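Local coordinates for DUF3218 domain-containing protein (Pseudomonas aeruginosa, PDB 2IGS) that is of unknown function but forms a helix-rich fold with short strands, from which extended loops reach across to a second copy in a two-fold symmetric pair, at the interface of chains A and B. Coordinates in Å, arbitrary orientation; residue numbers count along the deposited sequence, not the author numbering. Chains: chain A/B, Hypothetical protein.

The interface of chains A and B. Residues chain A 123-125, 135-136, 149, 153, 155; chain B 138-141.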
loop_
_atom_site.group_PDB
_atom_site.type_symbol
_atom_site.label_atom_id
_atom_site.label_comp_id
_atom_site.label_asym_id
_atom_site.label_seq_id
_atom_site.Cartn_x
_atom_site.Cartn_y
_atom_site.Cartn_z
ATOM N N GLY A 123 4.177 -32.325 -8.136
ATOM C CA GLY A 123 3.948 -31.401 -9.252
ATOM C C GLY A 123 4.153 -29.907 -9.021
ATOM O O GLY A 123 4.123 -29.134 -9.965
ATOM N N SER A 124 4.367 -29.486 -7.780
ATOM C CA SER A 124 4.798 -28.124 -7.564
ATOM C C SER A 124 6.322 -28.118 -7.624
ATOM O O SER A 124 6.971 -29.148 -7.477
ATOM C CB SER A 124 4.265 -27.557 -6.234
ATOM O OG SER A 124 5.019 -28.029 -5.140
ATOM N N PRO A 125 6.902 -26.953 -7.869
ATOM C CA PRO A 125 8.351 -26.812 -7.846
ATOM C C PRO A 125 8.985 -26.969 -6.446
ATOM O O PRO A 125 10.212 -27.048 -6.329
ATOM C CB PRO A 125 8.544 -25.380 -8.340
ATOM C CG PRO A 125 7.283 -24.680 -7.950
ATOM C CD PRO A 125 6.233 -25.686 -8.226
ATOM N N SER A 135 2.672 -18.901 -7.374
ATOM C CA SER A 135 1.628 -19.380 -8.271
ATOM C C SER A 135 2.130 -19.216 -9.725
ATOM O O SER A 135 2.965 -18.338 -10.014
ATOM C CB SER A 135 0.415 -18.440 -8.096
ATOM O OG SER A 135 -0.805 -19.121 -8.168
ATOM N N THR A 136 1.545 -20.021 -10.614
ATOM C CA THR A 136 1.882 -20.160 -12.015
ATOM C C THR A 136 0.696 -19.673 -12.875
ATOM O O THR A 136 -0.481 -19.827 -12.475
ATOM C CB THR A 136 2.148 -21.707 -12.287
ATOM O OG1 THR A 136 3.527 -22.031 -12.083
ATOM C CG2 THR A 136 1.774 -22.120 -13.638
ATOM N N LEU A 149 2.344 -19.803 -3.556
ATOM C CA LEU A 149 2.222 -21.231 -3.615
ATOM C C LEU A 149 3.169 -21.840 -2.571
ATOM O O LEU A 149 4.407 -21.740 -2.666
ATOM C CB LEU A 149 2.516 -21.724 -5.037
ATOM C CG LEU A 149 2.521 -23.229 -5.340
ATOM C CD1 LEU A 149 1.168 -23.881 -5.118
ATOM C CD2 LEU A 149 2.991 -23.441 -6.786
ATOM N N GLY A 153 1.961 -27.802 -2.949
ATOM C CA GLY A 153 0.841 -27.466 -3.797
ATOM C C GLY A 153 -0.279 -26.637 -3.187
ATOM O O GLY A 153 -1.328 -26.545 -3.797
ATOM N N ASN A 155 -1.958 -23.754 -3.032
ATOM C CA ASN A 155 -2.054 -22.562 -3.840
ATOM C C ASN A 155 -2.949 -21.573 -3.161
ATOM O O ASN A 155 -4.174 -21.646 -3.283
ATOM C CB ASN A 155 -2.552 -22.914 -5.238
ATOM C CG ASN A 155 -2.357 -21.799 -6.219
ATOM O OD1 ASN A 155 -2.640 -20.645 -5.922
ATOM N ND2 ASN A 155 -1.913 -22.142 -7.428
ATOM N N ALA B 138 -2.505 -23.924 -11.989
ATOM C CA ALA B 138 -1.955 -22.766 -11.281
ATOM C C ALA B 138 -0.784 -23.093 -10.336
ATOM O O ALA B 138 -0.195 -22.193 -9.724
ATOM C CB ALA B 138 -3.071 -22.042 -10.531
ATOM N N SER B 139 -0.452 -24.380 -10.248
ATOM C CA SER B 139 0.582 -24.894 -9.323
ATOM C C SER B 139 1.793 -25.461 -10.067
ATOM O O SER B 139 2.693 -26.071 -9.466
ATOM C CB SER B 139 -0.025 -25.940 -8.393
ATOM O OG SER B 139 -1.171 -25.383 -7.773
ATOM N N GLY B 140 1.800 -25.234 -11.374
ATOM C CA GLY B 140 2.857 -25.688 -12.244
ATOM C C GLY B 140 2.699 -27.135 -12.682
ATOM O O GLY B 140 3.587 -27.658 -13.322
ATOM N N GLY B 141 1.584 -27.788 -12.349
ATOM C CA GLY B 141 1.439 -29.210 -12.661
ATOM C C GLY B 141 0.650 -29.397 -13.945
ATOM O O GLY B 141 0.341 -28.431 -14.650
HETATM O O HOH W 1 -2.112 -27.420 -6.078
#
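A loop of chain B, residues B:Ala138 to B:Gly141, meets a surface of chain A formed by the loop A:Gly123 to A:Pro125, the stretch A:Ser135 and A:Thr136 just past strand 132-134, A:Leu149 of strand 148-150, A:Gly153, and A:Asn155 of strand 154-155. B:Ser139 hides the most surface of the patch, 80 Å². The clearest direct bond is between backbones: A:Thr136 N donates to B:Ala138 O at 2.9 Å, nearly straight (159° at H), although the donor lies 43° above the carbonyl plane. A:Asn155, its CG anti to the backbone N (chi1 -166°), points the ND2 tip of its amide at B:Ala138 and B:Ser139, with OD1 turned back toward A:Ser135. Its ND2 comes within 2.9 Å of B:Ala138 O, but the N-H does not point there; it aims instead at B:Ser139 OG, in a straight but long and weak bond of 3.3 Å. Weak links between A:Ser135 OG and the amide of A:Asn155 may help to steady that group from within chain A. B:Ser139 turns its OG anti to its own carbonyl carbon, so the hydroxyl also meets a water at 2.8 Å, and that water reaches A:Gly153 O at 2.6 Å. Next to this hydroxyl, A:Leu149 extends with CG anti to the backbone N and splits its methyls: CD1 faces the B:Ser139 side chain, while CD2 packs on its CA at 3.8 Å. The loop A:Gly123 to A:Pro125 lies by the B:Ser139 carbonyl, with A:Pro125 CD 3.8 Å from B:Ser139 O. Further along the loop, the beta-branch of A:Thr136 lies along the B:Gly140 backbone, with CG2 at 4.0 Å from B:Gly140 CA. Whether this pairing is the solution assembly, the structure alone does not show. Repeated with the chains exchanged, the patch fastens the tip of one subunit's loop to its two-fold neighbour through a firm backbone bond, the weak amide bond and water bridge at B:Ser139, and packing by A:Leu149 and A:Thr136.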